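Long-range contacts in beta-d-glucoside glucohydrolase (PDB 3ZZ1), which probably hydrolyses terminal, non-reducing beta-D-glucosyl residues from beta-D-glucosides, releasing beta-D-glucose in cellulose breakdown: residues Gly62-Arg67 with Gly385-Pro390; Gly71-Thr76 with Pro506-Gly511. All coordinates share one frame; numbering follows the deposited sequence.

Both contacts join the TIM-barrel-type N-terminal domain of a family 3 glycoside hydrolase to its C-terminal domain. Residues 62-67 and 71-76 belong to one loop, between strand 58-60 and helix 78-83. Their partners are far along the chain: 385-390 in the loop between strand 348-352 and helix 395-404, and 506-511 at the start of helix 510-518. The order is thus 62-67, 71-76, 385-390, 506-511, and the two contacts cross along the chain. Their centres lie about 9 Å apart. L64 O and F75 N, 3.0 Å apart, probably form a hydrogen bond between them, and Y389 also packs on S507. One barrel-domain loop thus meets two parts of the C-terminal domain in a buried interface between the domains.

Contact 1. Residues Gly62-Arg67 with Gly385-Pro390; sequences GPLGVR and GAVNYP
L64 N donates at 3.0 Å to a water that lies within donating distance of G65 O and, weakly, of G385 O. This water has more acceptors around it than protons. A second water donates to V66 O and accepts weakly from N388 N. CG of L64 sits between its backbone N and carbonyl carbon (chi1 53°), which brings the branched end up to G385 O, with L64 CG 3.2 Å from that oxygen. V387 points at the 62-67 segment. Its CG2 touches L64 CD1 at 3.5 Å, where the two side chains slide past each other in opposite directions. V387 CG1 rests near V66 O at 3.5 Å and also meets G65 O and R67 CA. The 62-67 segment begins with a type I beta turn, G62 to G65, in the loop after strand 58-60 of the TIM-barrel-type domain; a cis peptide bond precedes G62. G62 N bonds to G65 O at 2.7 Å. At the backbone angles of G65 (phi 141°) a CB would be jammed against the carbonyl O of L64, which calls for glycine. The R67 chain is extended from CG to NE, and R67 CG lies 3.9 Å from A386 O. R67 NH1 forms a salt bridge with D61, and NH2 one with D370 of the C-terminal domain.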
# COMPACT_ATOMS: atom_id res chain seq x y z
N GLY A 62 1.86 -9.97 8.05
CA GLY A 62 1.03 -8.88 7.55
C GLY A 62 1.39 -8.53 6.12
O GLY A 62 1.92 -9.37 5.38
N PRO A 63 1.14 -7.27 5.72
CA PRO A 63 1.26 -6.80 4.34
C PRO A 63 2.66 -6.86 3.71
O PRO A 63 2.77 -6.85 2.48
CB PRO A 63 0.77 -5.35 4.42
CG PRO A 63 -0.06 -5.30 5.66
CD PRO A 63 0.65 -6.20 6.61
N LEU A 64 3.72 -6.90 4.52
CA LEU A 64 5.09 -6.97 3.99
C LEU A 64 5.87 -8.22 4.43
O LEU A 64 7.10 -8.26 4.31
CB LEU A 64 5.88 -5.69 4.28
CG LEU A 64 6.00 -5.11 5.70
CD1 LEU A 64 6.95 -5.90 6.57
CD2 LEU A 64 6.46 -3.66 5.64
N GLY A 65 5.17 -9.22 4.93
CA GLY A 65 5.81 -10.46 5.33
C GLY A 65 5.26 -11.09 6.59
O GLY A 65 4.31 -10.57 7.19
N VAL A 66 5.87 -12.20 6.99
CA VAL A 66 5.39 -13.00 8.11
C VAL A 66 5.82 -12.36 9.43
O VAL A 66 7.01 -12.24 9.70
CB VAL A 66 5.91 -14.46 8.03
CG1 VAL A 66 5.28 -15.31 9.13
CG2 VAL A 66 5.62 -15.08 6.67
N ARG A 67 4.84 -11.97 10.24
CA ARG A 67 5.11 -11.38 11.55
C ARG A 67 5.51 -12.44 12.58
O ARG A 67 5.00 -13.55 12.56
CB ARG A 67 3.88 -10.62 12.05
CG ARG A 67 4.13 -9.71 13.25
CD ARG A 67 2.84 -9.08 13.70
NE ARG A 67 3.02 -8.11 14.77
CZ ARG A 67 2.02 -7.48 15.39
NH1 ARG A 67 0.76 -7.71 15.04
NH2 ARG A 67 2.30 -6.61 16.36
N GLY A 385 2.02 -4.07 11.01
CA GLY A 385 2.50 -4.26 9.65
C GLY A 385 4.01 -4.29 9.52
O GLY A 385 4.54 -4.30 8.41
N ALA A 386 4.70 -4.28 10.66
CA ALA A 386 6.15 -4.40 10.70
C ALA A 386 6.55 -5.84 11.03
O ALA A 386 5.76 -6.59 11.59
CB ALA A 386 6.71 -3.43 11.74
N VAL A 387 7.77 -6.22 10.65
CA VAL A 387 8.30 -7.57 10.92
C VAL A 387 9.77 -7.52 11.38
O VAL A 387 10.41 -6.47 11.33
CB VAL A 387 8.21 -8.52 9.68
CG1 VAL A 387 6.76 -8.74 9.25
CG2 VAL A 387 9.04 -7.99 8.53
N ASN A 388 10.29 -8.67 11.82
CA ASN A 388 11.70 -8.82 12.15
C ASN A 388 12.58 -8.84 10.90
O ASN A 388 12.21 -9.43 9.88
CB ASN A 388 11.92 -10.14 12.90
CG ASN A 388 11.28 -10.15 14.28
OD1 ASN A 388 10.56 -11.10 14.62
ND2 ASN A 388 11.55 -9.13 15.08
N TYR A 389 13.74 -8.20 11.00
CA TYR A 389 14.75 -8.26 9.96
C TYR A 389 15.63 -9.50 10.12
O TYR A 389 16.17 -9.74 11.20
CB TYR A 389 15.65 -7.01 9.99
CG TYR A 389 14.95 -5.74 9.59
CD1 TYR A 389 14.42 -5.58 8.30
CD2 TYR A 389 14.83 -4.68 10.48
CE1 TYR A 389 13.78 -4.41 7.93
CE2 TYR A 389 14.20 -3.50 10.11
CZ TYR A 389 13.67 -3.37 8.84
OH TYR A 389 13.05 -2.20 8.48
N PRO A 390 15.77 -10.29 9.05
CA PRO A 390 16.71 -11.41 9.12
C PRO A 390 18.15 -10.89 9.03
O PRO A 390 19.08 -11.55 9.50
CB PRO A 390 16.35 -12.24 7.89
CG PRO A 390 15.75 -11.27 6.93
CD PRO A 390 15.03 -10.26 7.77
O HOH W 1 4.07 -7.48 7.44
O HOH W 2 8.80 -11.58 11.38

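Contact 2. Residues Gly71-Thr76 with Pro506-Gly511; sequences GSTAFT and PSQESG
S507 carries OG anti to its backbone N (chi1 -172°), and Q508 turns CG between its backbone N and carbonyl carbon (chi1 65°) before extending; both side chains thereby reach the backbone of A74. S507 OG donates to A74 O at 2.6 Å, from above the carbonyl plane and off its lone pairs. Q508 OE1 accepts from A74 N at 2.9 Å, with an N-H...O angle of 146°. The methyl of A74 fits between the two groups: A74 CB is 3.3 Å from S507 OG and equally far from Q508 OE1. The backbone N and O of buried A74 each receive one side-chain partner from the C-terminal domain. On that side, E509 takes the N-cap position of helix 510-518. An alanine in place of Q508 would probably leave A74 N without its acceptor, open a gap beside T73 and deprive the water on T73 OG1 of its NE2 donor. Q508 crosses T73 at about a right angle, its NE2 3.7 Å from T73 CG2. That methyl also sits over the centre of the F75 ring. The water accepts from Q508 NE2 and donates to T73 OG1, which is itself hydrogen-bonded to E100. At the other end, T76 CG2 packs against P506 O at 3.6 Å.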
# COMPACT_ATOMS: atom_id res chain seq x y z
N GLY A 71 12.73 -16.62 10.56
CA GLY A 71 13.34 -17.10 9.33
C GLY A 71 12.67 -16.60 8.06
O GLY A 71 12.69 -17.27 7.03
N SER A 72 12.09 -15.40 8.14
CA SER A 72 11.35 -14.84 7.01
C SER A 72 12.00 -13.57 6.47
O SER A 72 12.81 -12.93 7.15
CB SER A 72 9.91 -14.55 7.41
OG SER A 72 9.87 -13.64 8.49
N THR A 73 11.64 -13.23 5.24
CA THR A 73 12.07 -12.01 4.59
C THR A 73 11.23 -10.84 5.08
O THR A 73 10.02 -10.96 5.27
CB THR A 73 11.98 -12.14 3.05
OG1 THR A 73 12.83 -13.21 2.60
CG2 THR A 73 12.38 -10.84 2.34
N ALA A 74 11.89 -9.70 5.31
CA ALA A 74 11.21 -8.43 5.52
C ALA A 74 11.11 -7.72 4.17
O ALA A 74 12.06 -7.10 3.71
CB ALA A 74 11.99 -7.58 6.51
N PHE A 75 9.94 -7.84 3.54
CA PHE A 75 9.73 -7.19 2.25
C PHE A 75 9.55 -5.69 2.44
O PHE A 75 9.29 -5.22 3.56
CB PHE A 75 8.54 -7.81 1.51
CG PHE A 75 8.77 -9.23 1.08
CD1 PHE A 75 8.47 -10.29 1.93
CD2 PHE A 75 9.30 -9.51 -0.18
CE1 PHE A 75 8.68 -11.61 1.54
CE2 PHE A 75 9.52 -10.83 -0.59
CZ PHE A 75 9.21 -11.88 0.28
N THR A 76 9.74 -4.93 1.37
CA THR A 76 9.50 -3.50 1.41
C THR A 76 8.03 -3.26 1.72
O THR A 76 7.19 -4.08 1.34
CB THR A 76 9.84 -2.82 0.07
OG1 THR A 76 8.98 -3.32 -0.96
CG2 THR A 76 11.30 -3.07 -0.31
N PRO A 506 13.02 1.03 2.34
CA PRO A 506 13.69 -0.04 1.60
C PRO A 506 13.77 -1.40 2.30
O PRO A 506 14.20 -2.38 1.69
CB PRO A 506 15.10 0.52 1.41
CG PRO A 506 15.31 1.36 2.62
CD PRO A 506 13.99 1.96 2.96
N SER A 507 13.37 -1.45 3.57
CA SER A 507 13.54 -2.65 4.39
C SER A 507 15.01 -3.10 4.44
O SER A 507 15.93 -2.26 4.42
CB SER A 507 12.61 -3.77 3.92
OG SER A 507 12.65 -4.86 4.82
N GLN A 508 15.23 -4.41 4.48
CA GLN A 508 16.55 -5.01 4.73
C GLN A 508 17.64 -4.70 3.70
O GLN A 508 18.83 -4.85 3.99
CB GLN A 508 16.42 -6.53 4.90
CG GLN A 508 15.95 -7.26 3.65
CD GLN A 508 15.38 -8.63 3.93
OE1 GLN A 508 14.58 -8.81 4.86
NE2 GLN A 508 15.75 -9.61 3.11
N GLU A 509 17.24 -4.29 2.50
CA GLU A 509 18.19 -4.05 1.41
C GLU A 509 18.55 -2.57 1.24
O GLU A 509 19.09 -2.17 0.21
CB GLU A 509 17.66 -4.63 0.09
CG GLU A 509 17.79 -6.15 -0.02
CD GLU A 509 19.24 -6.64 -0.11
OE1 GLU A 509 20.07 -5.98 -0.76
OE2 GLU A 509 19.55 -7.69 0.48
N SER A 510 18.25 -1.77 2.26
CA SER A 510 18.51 -0.32 2.23
C SER A 510 19.81 0.09 1.53
O SER A 510 19.77 0.80 0.51
CB SER A 510 18.49 0.24 3.66
OG SER A 510 18.75 1.64 3.64
N GLY A 511 20.94 -0.34 2.08
CA GLY A 511 22.25 0.10 1.62
C GLY A 511 22.61 -0.30 0.20
O GLY A 511 23.13 0.51 -0.56
O HOH W 3 15.36 -12.43 2.67